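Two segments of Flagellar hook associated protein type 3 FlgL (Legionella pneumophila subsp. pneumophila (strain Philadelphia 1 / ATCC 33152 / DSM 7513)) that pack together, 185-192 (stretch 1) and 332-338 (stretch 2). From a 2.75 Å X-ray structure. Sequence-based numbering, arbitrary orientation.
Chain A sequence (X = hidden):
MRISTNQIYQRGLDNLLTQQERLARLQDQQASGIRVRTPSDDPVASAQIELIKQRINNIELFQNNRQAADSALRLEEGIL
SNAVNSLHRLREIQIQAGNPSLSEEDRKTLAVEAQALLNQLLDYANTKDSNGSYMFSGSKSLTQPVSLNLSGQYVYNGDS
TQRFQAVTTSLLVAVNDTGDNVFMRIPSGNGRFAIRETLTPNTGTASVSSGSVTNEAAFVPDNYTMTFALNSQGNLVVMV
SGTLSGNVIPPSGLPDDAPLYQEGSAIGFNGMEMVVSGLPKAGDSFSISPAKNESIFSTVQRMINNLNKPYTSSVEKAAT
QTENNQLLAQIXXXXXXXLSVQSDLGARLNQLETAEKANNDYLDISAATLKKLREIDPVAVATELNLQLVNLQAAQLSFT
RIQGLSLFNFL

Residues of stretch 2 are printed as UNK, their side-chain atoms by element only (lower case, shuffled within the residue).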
# COMPACT_ATOMS: atom_id res chain seq x y z
N ARG A 185 4.42 5.20 -1.01
CA ARG A 185 4.03 3.80 -1.07
C ARG A 185 2.53 3.68 -0.98
O ARG A 185 1.96 3.76 0.10
CB ARG A 185 4.67 3.02 0.07
CG ARG A 185 6.14 3.31 0.26
CD ARG A 185 6.91 3.31 -1.05
NE ARG A 185 8.34 3.37 -0.78
CZ ARG A 185 9.27 3.23 -1.72
NH1 ARG A 185 8.91 3.05 -2.98
NH2 ARG A 185 10.55 3.27 -1.40
N ILE A 186 1.90 3.51 -2.13
CA ILE A 186 0.45 3.45 -2.26
C ILE A 186 0.26 2.46 -3.35
O ILE A 186 0.89 2.56 -4.40
CB ILE A 186 -0.13 4.78 -2.73
CG1 ILE A 186 0.32 5.87 -1.79
CG2 ILE A 186 -1.64 4.71 -2.80
CD1 ILE A 186 -0.35 7.19 -2.06
N PRO A 187 -0.58 1.46 -3.12
CA PRO A 187 -0.56 0.42 -4.11
C PRO A 187 -1.30 0.86 -5.37
O PRO A 187 -2.29 1.65 -5.32
CB PRO A 187 -1.26 -0.77 -3.42
CG PRO A 187 -1.46 -0.34 -2.00
CD PRO A 187 -1.53 1.16 -2.04
N SER A 188 -0.78 0.36 -6.48
CA SER A 188 -1.32 0.62 -7.80
C SER A 188 -2.51 -0.26 -8.06
O SER A 188 -2.79 -1.21 -7.32
CB SER A 188 -0.27 0.32 -8.85
OG SER A 188 0.26 -0.99 -8.66
N GLY A 189 -3.20 0.03 -9.16
CA GLY A 189 -4.39 -0.73 -9.54
C GLY A 189 -5.48 -0.42 -8.54
O GLY A 189 -5.54 0.69 -7.96
N ASN A 190 -6.30 -1.43 -8.31
CA ASN A 190 -7.42 -1.32 -7.41
C ASN A 190 -6.97 -1.53 -6.00
O ASN A 190 -7.82 -1.61 -5.10
CB ASN A 190 -8.47 -2.37 -7.72
CG ASN A 190 -7.92 -3.77 -7.72
OD1 ASN A 190 -6.92 -4.04 -7.07
ND2 ASN A 190 -8.56 -4.66 -8.47
N GLY A 191 -5.66 -1.71 -5.82
CA GLY A 191 -5.09 -1.86 -4.51
C GLY A 191 -4.50 -3.22 -4.31
O GLY A 191 -3.62 -3.42 -3.47
N ARG A 192 -4.98 -4.18 -5.09
CA ARG A 192 -4.51 -5.56 -5.00
C ARG A 192 -3.96 -6.05 -6.34
O ARG A 192 -2.90 -6.73 -6.36
CB ARG A 192 -5.66 -6.46 -4.52
CG ARG A 192 -6.13 -6.13 -3.12
CD ARG A 192 -5.05 -6.42 -2.07
NE ARG A 192 -4.74 -7.85 -1.99
CZ ARG A 192 -5.54 -8.75 -1.41
NH1 ARG A 192 -5.18 -10.02 -1.38
NH2 ARG A 192 -6.68 -8.36 -0.86
N UNK A 332 -7.99 7.42 -6.00
CA UNK A 332 -8.81 7.13 -4.84
C UNK A 332 -8.00 6.50 -3.74
O UNK A 332 -8.08 6.94 -2.60
o UNK A 332 -12.06 6.22 -6.36
c UNK A 332 -9.97 6.20 -5.16
c UNK A 332 -11.06 6.89 -5.97
o UNK A 332 -10.90 8.11 -6.21
N UNK A 333 -7.23 5.46 -4.07
CA UNK A 333 -6.37 4.79 -3.09
C UNK A 333 -5.58 5.82 -2.28
O UNK A 333 -5.34 5.63 -1.09
o UNK A 333 -5.87 2.52 -3.89
c UNK A 333 -5.38 3.86 -3.79
N UNK A 334 -5.21 6.90 -2.95
CA UNK A 334 -4.40 7.94 -2.41
C UNK A 334 -5.23 8.95 -1.65
O UNK A 334 -4.80 9.49 -0.66
c UNK A 334 -3.65 8.63 -3.53
N UNK A 335 -6.40 9.28 -2.16
CA UNK A 335 -7.30 10.05 -1.36
C UNK A 335 -7.46 9.30 -0.06
O UNK A 335 -7.28 9.88 0.98
c UNK A 335 -9.26 12.57 -1.70
c UNK A 335 -8.89 11.51 -2.72
c UNK A 335 -9.99 11.34 -3.75
c UNK A 335 -8.65 10.18 -2.03
N UNK A 336 -7.77 8.02 -0.12
CA UNK A 336 -8.04 7.26 1.10
C UNK A 336 -6.83 7.20 2.02
O UNK A 336 -6.92 7.36 3.25
N UNK A 337 -5.67 6.99 1.42
CA UNK A 337 -4.48 6.79 2.20
C UNK A 337 -4.16 8.01 3.02
O UNK A 337 -3.71 7.92 4.16
c UNK A 337 -0.97 7.39 1.80
n UNK A 337 -1.69 5.70 3.00
c UNK A 337 -3.33 6.48 1.29
c UNK A 337 -2.02 6.55 1.97
n UNK A 337 -0.02 7.03 2.72
c UNK A 337 -0.47 6.00 3.43
N UNK A 338 -4.38 9.17 2.44
CA UNK A 338 -4.09 10.41 3.13
C UNK A 338 -5.10 10.66 4.24
O UNK A 338 -4.71 10.99 5.36
c UNK A 338 -2.68 12.70 0.43
c UNK A 338 -4.07 12.92 2.90
c UNK A 338 -2.81 11.51 1.34
c UNK A 338 -4.07 11.60 2.17

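Stretch 2 is a run of helix, and stretch 1 is a loop laid against one side of it. Position 332 carries two carbons, the second bearing two oxygens, and lies out of reach of stretch 1. A short carboxylate, it is Asp 332. Its part here is played by the backbone, whose O accepts a hydrogen bond from the N of position 336 at 2.7 Å.

Position 333 has one carbon followed by one oxygen. The carbon lies 4.0 Å from CG2 of Ile 186, and the oxygen is 4.0 Å from the O of Pro 187. This is Ser 333. Its CA-to-CB bond points toward the loop, and its small side chain suits a place where the backbone of stretch 1 comes near: OG is 4.5 Å from both the O of Gly 189 and the CA of Gly 191. Neither carbonyl oxygen is close enough for a hydrogen bond, so the hydroxyl packs against stretch 1 without being bonded to it.

Position 334 shows a single side-chain carbon, 3.9 Å from CD1 of Ile 186; it is Ala 334. Its CB points sideways yet offers a compact apolar surface for the end of the isoleucine.

Position 335 has four carbons forked at the second, all out of reach of stretch 1, the pattern of Leu 335. It is buried among other parts of the protein, as befits a bulky hydrocarbon.

Position 336 has no side-chain atoms and is Gly 336. Its phi/psi of -62/-42 is ordinary for a helix, and stretch 1 leaves room for a CB, so this contact does not explain the glycine.

Position 337 bears one carbon and then a five-membered ring of three carbons and two nitrogens; a ring carbon lies 3.9 Å from CD1 of Ile 186, approached obliquely. This is His 337, the carbon being CD2, while NE2 is hydrogen-bonded elsewhere in the structure. The ring can thus offer carbon to the isoleucine and still satisfy a polar atom.

Position 338 has four carbons forked at the first, one arm two carbons long, none touching stretch 1, and so is Ile 338. Its CA-to-CB bond points sideways, and its CG1 comes no nearer than 6.0 Å to CD1 of Ile 186.

The contact centres on Ile 186, which reaches Ser 333, Ala 334 and His 337, positions brought together by the helical repeat. Beyond it, the type II' turn from Ser 188 to Gly 191 brings backbone near Ser 333. With no hydrogen bond crossing, they meet through modest van der Waals packing, burying 226 Å².

Stretch 2, residues 332-338: DSALGHI
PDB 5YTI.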